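Local coordinates for TetR family Transcriptional regulator (Streptococcus agalactiae 2603V/R, PDB 3KKC), which probably binds DNA and regulates transcription, as other TetR-family regulators do through an N-terminal helix-turn-helix domain, at residues Ile10-Leu24 with Val38-His52. Numbering follows the deposited sequence.
Sequences IQKTKVAIYNAFISL and VIGLANVGRSTFYSH
Ile-17 buries more surface than any other residue of the contact between helix 10-24 and segment 38-52, and its two branches divide the work. CG2, anti to the backbone N (CG1 has chi1 -56°), lies 3.7 Å from Val-38 CG1 and meets the edge of the Phe-49 ring near its plane; Ile-17 CG2 lies 3.9 Å from Phe-49 CD1. CG1 turns the other way, 3.7 Å from Val-44 CG1 and beside the methyl of Ala-42.

The methyl side chains of Ala-20 and Ala-42 let the backbones close in: the CA atoms of Ile-17 and Ala-42 approach to 5.0 Å, and Ala-20 CB sits 3.8 Å from Leu-41 CB. One turn beyond Ala-20, Leu-24 meets Leu-41 tip to tip, Leu-24 CG lying 3.8 Å from Leu-41 CD1, while Leu-24 CD1 lies against the backbone N and CA of Val-38.

At the other end the aliphatic chain of Lys-14 lies over one face of the His-52 imidazole, a CH-pi arrangement whose exact spacing is doubtful. Phe-21 and Phe-49 both continue onto Leu-59, which adds helix 57-71 to this apolar cluster.

Helices 10-24 and 38-42 cross at 121°; with Asn-43 at positive phi and Gly-45 N-capping helix 46-49, the arrangement is consistent with the predicted helix-turn-helix of the TetR-type DNA-binding domain.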
loop_
_atom_site.group_PDB
_atom_site.type_symbol
_atom_site.label_atom_id
_atom_site.label_comp_id
_atom_site.label_asym_id
_atom_site.label_seq_id
_atom_site.Cartn_x
_atom_site.Cartn_y
_atom_site.Cartn_z
ATOM N N ILE A 10 -34.707 1.895 22.417
ATOM C CA ILE A 10 -33.763 2.780 21.748
ATOM C C ILE A 10 -32.416 2.106 21.700
ATOM O O ILE A 10 -31.590 2.427 20.858
ATOM C CB ILE A 10 -33.593 4.168 22.434
ATOM C CG1 ILE A 10 -32.775 4.053 23.730
ATOM C CG2 ILE A 10 -34.941 4.876 22.605
ATOM C CD1 ILE A 10 -32.493 5.396 24.400
ATOM N N GLN A 11 -32.197 1.171 22.613
ATOM C CA GLN A 11 -30.949 0.427 22.628
ATOM C C GLN A 11 -30.935 -0.630 21.519
ATOM O O GLN A 11 -29.906 -0.845 20.879
ATOM C CB GLN A 11 -30.693 -0.189 24.004
ATOM C CG GLN A 11 -30.433 0.834 25.105
ATOM C CD GLN A 11 -30.281 0.189 26.480
ATOM O OE1 GLN A 11 -31.243 -0.343 27.043
ATOM N NE2 GLN A 11 -29.069 0.236 27.027
ATOM N N LYS A 12 -32.071 -1.278 21.274
ATOM C CA LYS A 12 -32.144 -2.231 20.165
ATOM C C LYS A 12 -32.065 -1.551 18.786
ATOM O O LYS A 12 -31.546 -2.140 17.833
ATOM C CB LYS A 12 -33.387 -3.128 20.252
ATOM C CG LYS A 12 -33.388 -4.297 19.249
ATOM C CD LYS A 12 -34.786 -4.904 19.064
ATOM C CE LYS A 12 -34.772 -6.160 18.167
ATOM N NZ LYS A 12 -36.153 -6.652 17.774
ATOM N N THR A 13 -32.579 -0.327 18.663
ATOM C CA THR A 13 -32.490 0.343 17.371
ATOM C C THR A 13 -31.085 0.884 17.084
ATOM O O THR A 13 -30.692 0.999 15.921
ATOM C CB THR A 13 -33.600 1.444 17.104
ATOM O OG1 THR A 13 -33.832 2.233 18.277
ATOM C CG2 THR A 13 -34.909 0.808 16.638
ATOM N N LYS A 14 -30.327 1.212 18.128
ATOM C CA LYS A 14 -28.967 1.707 17.927
ATOM C C LYS A 14 -28.113 0.553 17.412
ATOM O O LYS A 14 -27.346 0.698 16.465
ATOM C CB LYS A 14 -28.391 2.315 19.210
ATOM C CG LYS A 14 -27.957 3.767 19.039
ATOM C CD LYS A 14 -27.252 4.320 20.279
ATOM C CE LYS A 14 -26.073 3.429 20.731
ATOM N NZ LYS A 14 -24.672 3.983 20.528
ATOM N N VAL A 15 -28.286 -0.609 18.021
ATOM C CA VAL A 15 -27.616 -1.827 17.581
ATOM C C VAL A 15 -28.006 -2.239 16.158
ATOM O O VAL A 15 -27.164 -2.721 15.416
ATOM C CB VAL A 15 -27.877 -2.985 18.563
ATOM C CG1 VAL A 15 -27.632 -4.352 17.887
ATOM C CG2 VAL A 15 -27.044 -2.790 19.828
ATOM N N ALA A 16 -29.261 -2.044 15.763
ATOM C CA ALA A 16 -29.669 -2.440 14.407
ATOM C C ALA A 16 -28.864 -1.700 13.345
ATOM O O ALA A 16 -28.426 -2.293 12.355
ATOM C CB ALA A 16 -31.146 -2.229 14.180
ATOM N N ILE A 17 -28.688 -0.402 13.561
ATOM C CA ILE A 17 -27.882 0.434 12.682
ATOM C C ILE A 17 -26.427 -0.051 12.691
ATOM O O ILE A 17 -25.848 -0.356 11.641
ATOM C CB ILE A 17 -27.952 1.904 13.143
ATOM C CG1 ILE A 17 -29.417 2.358 13.205
ATOM C CG2 ILE A 17 -27.071 2.808 12.260
ATOM C CD1 ILE A 17 -29.615 3.614 14.012
ATOM N N TYR A 18 -25.851 -0.133 13.888
ATOM C CA TYR A 18 -24.507 -0.652 14.062
ATOM C C TYR A 18 -24.344 -1.908 13.218
ATOM O O TYR A 18 -23.501 -1.949 12.332
ATOM C CB TYR A 18 -24.263 -0.957 15.537
ATOM C CG TYR A 18 -22.817 -1.201 15.931
ATOM C CD1 TYR A 18 -22.019 -0.152 16.392
ATOM C CD2 TYR A 18 -22.258 -2.478 15.873
ATOM C CE1 TYR A 18 -20.715 -0.348 16.762
ATOM C CE2 TYR A 18 -20.933 -2.690 16.246
ATOM C CZ TYR A 18 -20.164 -1.612 16.689
ATOM O OH TYR A 18 -18.846 -1.791 17.074
ATOM N N ASN A 19 -25.168 -2.924 13.469
ATOM C CA ASN A 19 -25.016 -4.207 12.769
ATOM C C ASN A 19 -25.201 -4.061 11.250
ATOM O O ASN A 19 -24.507 -4.720 10.469
ATOM C CB ASN A 19 -25.924 -5.322 13.355
ATOM C CG ASN A 19 -25.489 -5.796 14.770
ATOM O OD1 ASN A 19 -24.333 -5.624 15.207
ATOM N ND2 ASN A 19 -26.432 -6.405 15.482
ATOM N N ALA A 20 -26.109 -3.182 10.838
ATOM C CA ALA A 20 -26.325 -2.900 9.409
ATOM C C ALA A 20 -25.071 -2.344 8.738
ATOM O O ALA A 20 -24.699 -2.739 7.630
ATOM C CB ALA A 20 -27.486 -1.945 9.221
ATOM N N PHE A 21 -24.425 -1.416 9.425
ATOM C CA PHE A 21 -23.201 -0.800 8.942
ATOM C C PHE A 21 -22.102 -1.850 8.724
ATOM O O PHE A 21 -21.399 -1.825 7.729
ATOM C CB PHE A 21 -22.763 0.253 9.958
ATOM C CG PHE A 21 -21.512 0.987 9.587
ATOM C CD1 PHE A 21 -21.464 1.766 8.430
ATOM C CD2 PHE A 21 -20.415 0.958 10.421
ATOM C CE1 PHE A 21 -20.336 2.448 8.107
ATOM C CE2 PHE A 21 -19.269 1.660 10.100
ATOM C CZ PHE A 21 -19.220 2.394 8.941
ATOM N N ILE A 22 -21.983 -2.790 9.657
ATOM C CA ILE A 22 -21.010 -3.865 9.558
ATOM C C ILE A 22 -21.309 -4.813 8.390
ATOM O O ILE A 22 -20.413 -5.178 7.634
ATOM C CB ILE A 22 -20.914 -4.638 10.893
ATOM C CG1 ILE A 22 -20.248 -3.756 11.958
ATOM C CG2 ILE A 22 -20.128 -5.946 10.730
ATOM C CD1 ILE A 22 -20.072 -4.459 13.287
ATOM N N SER A 23 -22.567 -5.198 8.238
ATOM C CA SER A 23 -22.948 -6.154 7.216
ATOM C C SER A 23 -22.710 -5.557 5.849
ATOM O O SER A 23 -22.398 -6.273 4.905
ATOM C CB SER A 23 -24.431 -6.563 7.396
ATOM O OG SER A 23 -25.111 -6.799 6.160
ATOM N N LEU A 24 -22.866 -4.239 5.749
ATOM C CA LEU A 24 -22.698 -3.530 4.485
ATOM C C LEU A 24 -21.226 -3.293 4.180
ATOM O O LEU A 24 -20.842 -3.041 3.034
ATOM C CB LEU A 24 -23.417 -2.181 4.530
ATOM C CG LEU A 24 -24.915 -2.195 4.254
ATOM C CD1 LEU A 24 -25.554 -0.875 4.686
ATOM C CD2 LEU A 24 -25.167 -2.511 2.779
ATOM N N VAL A 38 -27.710 2.195 4.853
ATOM C CA VAL A 38 -27.693 1.817 6.252
ATOM C C VAL A 38 -29.089 1.666 6.830
ATOM O O VAL A 38 -29.336 0.777 7.642
ATOM C CB VAL A 38 -26.892 2.813 7.084
ATOM C CG1 VAL A 38 -27.004 2.460 8.556
ATOM C CG2 VAL A 38 -25.443 2.781 6.650
ATOM N N ILE A 39 -30.006 2.529 6.404
ATOM C CA ILE A 39 -31.405 2.433 6.826
ATOM C C ILE A 39 -32.100 1.220 6.213
ATOM O O ILE A 39 -32.742 0.446 6.920
ATOM C CB ILE A 39 -32.172 3.687 6.414
ATOM C CG1 ILE A 39 -31.526 4.926 7.042
ATOM C CG2 ILE A 39 -33.678 3.551 6.742
ATOM C CD1 ILE A 39 -31.628 6.161 6.165
ATOM N N GLY A 40 -31.963 1.075 4.895
ATOM C CA GLY A 40 -32.574 -0.004 4.136
ATOM C C GLY A 40 -32.400 -1.368 4.769
ATOM O O GLY A 40 -33.157 -2.302 4.482
ATOM N N LEU A 41 -31.397 -1.486 5.633
ATOM C CA LEU A 41 -31.233 -2.688 6.437
ATOM C C LEU A 41 -31.760 -2.493 7.854
ATOM O O LEU A 41 -32.517 -3.323 8.353
ATOM C CB LEU A 41 -29.771 -3.127 6.488
ATOM C CG LEU A 41 -29.214 -3.768 5.223
ATOM C CD1 LEU A 41 -27.832 -4.351 5.521
ATOM C CD2 LEU A 41 -30.173 -4.837 4.715
ATOM N N ALA A 42 -31.362 -1.401 8.503
ATOM C CA ALA A 42 -31.755 -1.151 9.893
ATOM C C ALA A 42 -33.278 -1.046 10.072
ATOM O O ALA A 42 -33.816 -1.347 11.150
ATOM C CB ALA A 42 -31.060 0.097 10.431
ATOM N N ASN A 43 -33.963 -0.615 9.011
ATOM C CA ASN A 43 -35.406 -0.476 9.050
ATOM C C ASN A 43 -35.802 0.659 9.962
ATOM O O ASN A 43 -36.956 0.765 10.378
ATOM C CB ASN A 43 -36.052 -1.766 9.528
ATOM C CG ASN A 43 -35.909 -2.881 8.530
ATOM O OD1 ASN A 43 -36.197 -2.698 7.341
ATOM N ND2 ASN A 43 -35.464 -4.053 9.000
ATOM N N VAL A 44 -34.832 1.506 10.277
ATOM C CA VAL A 44 -35.104 2.694 11.065
ATOM C C VAL A 44 -34.933 3.921 10.176
ATOM O O VAL A 44 -33.979 4.011 9.409
ATOM C CB VAL A 44 -34.194 2.778 12.303
ATOM C CG1 VAL A 44 -32.759 3.057 11.891
ATOM C CG2 VAL A 44 -34.704 3.842 13.266
ATOM N N GLY A 45 -35.867 4.859 10.278
ATOM C CA GLY A 45 -35.907 5.999 9.382
ATOM C C GLY A 45 -34.783 7.004 9.540
ATOM O O GLY A 45 -34.036 6.977 10.515
ATOM N N ARG A 46 -34.693 7.905 8.564
ATOM C CA ARG A 46 -33.668 8.950 8.491
ATOM C C ARG A 46 -33.573 9.823 9.749
ATOM O O ARG A 46 -32.475 10.192 10.176
ATOM C CB ARG A 46 -33.924 9.829 7.255
ATOM C CG ARG A 46 -32.948 10.960 7.069
ATOM C CD ARG A 46 -32.166 10.808 5.779
ATOM N NE ARG A 46 -31.145 11.843 5.658
ATOM C CZ ARG A 46 -30.882 12.512 4.539
ATOM N NH1 ARG A 46 -31.566 12.249 3.432
ATOM N NH2 ARG A 46 -29.935 13.445 4.525
ATOM N N SER A 47 -34.722 10.151 10.337
ATOM C CA SER A 47 -34.779 11.065 11.480
ATOM C C SER A 47 -34.138 10.484 12.743
ATOM O O SER A 47 -33.401 11.171 13.450
ATOM C CB SER A 47 -36.227 11.481 11.766
ATOM O OG SER A 47 -37.004 10.375 12.193
ATOM N N THR A 48 -34.426 9.219 13.021
ATOM C CA THR A 48 -33.916 8.577 14.225
ATOM C C THR A 48 -32.415 8.223 14.132
ATOM O O THR A 48 -31.659 8.434 15.084
ATOM C CB THR A 48 -34.780 7.357 14.610
ATOM O OG1 THR A 48 -35.501 6.906 13.457
ATOM C CG2 THR A 48 -35.779 7.739 15.699
ATOM N N PHE A 49 -31.983 7.694 12.988
ATOM C CA PHE A 49 -30.554 7.502 12.743
ATOM C C PHE A 49 -29.797 8.723 13.227
ATOM O O PHE A 49 -28.926 8.616 14.084
ATOM C CB PHE A 49 -30.258 7.272 11.250
ATOM C CG PHE A 49 -28.799 7.412 10.888
ATOM C CD1 PHE A 49 -27.864 6.469 11.304
ATOM C CD2 PHE A 49 -28.357 8.487 10.137
ATOM C CE1 PHE A 49 -26.508 6.603 10.976
ATOM C CE2 PHE A 49 -27.009 8.629 9.804
ATOM C CZ PHE A 49 -26.089 7.687 10.228
ATOM N N TYR A 50 -30.148 9.887 12.687
ATOM C CA TYR A 50 -29.451 11.130 13.023
ATOM C C TYR A 50 -29.588 11.533 14.496
ATOM O O TYR A 50 -28.953 12.487 14.939
ATOM C CB TYR A 50 -29.887 12.285 12.106
ATOM C CG TYR A 50 -29.272 12.251 10.719
ATOM C CD1 TYR A 50 -27.903 12.405 10.535
ATOM C CD2 TYR A 50 -30.064 12.085 9.592
ATOM C CE1 TYR A 50 -27.341 12.380 9.266
ATOM C CE2 TYR A 50 -29.510 12.064 8.317
ATOM C CZ TYR A 50 -28.150 12.209 8.160
ATOM O OH TYR A 50 -27.604 12.186 6.893
ATOM N N SER A 51 -30.409 10.806 15.249
ATOM C CA SER A 51 -30.538 11.046 16.685
ATOM C C SER A 51 -29.541 10.207 17.488
ATOM O O SER A 51 -29.449 10.333 18.712
ATOM C CB SER A 51 -31.940 10.693 17.156
ATOM O OG SER A 51 -31.967 9.335 17.551
ATOM N N HIS A 52 -28.818 9.331 16.794
ATOM C CA HIS A 52 -27.798 8.490 17.419
ATOM C C HIS A 52 -26.406 8.745 16.855
ATOM O O HIS A 52 -25.404 8.568 17.555
ATOM C CB HIS A 52 -28.134 7.016 17.233
ATOM C CG HIS A 52 -29.256 6.541 18.096
ATOM N ND1 HIS A 52 -30.394 5.959 17.583
ATOM C CD2 HIS A 52 -29.416 6.567 19.440
ATOM C CE1 HIS A 52 -31.206 5.641 18.575
ATOM N NE2 HIS A 52 -30.635 5.998 19.711
#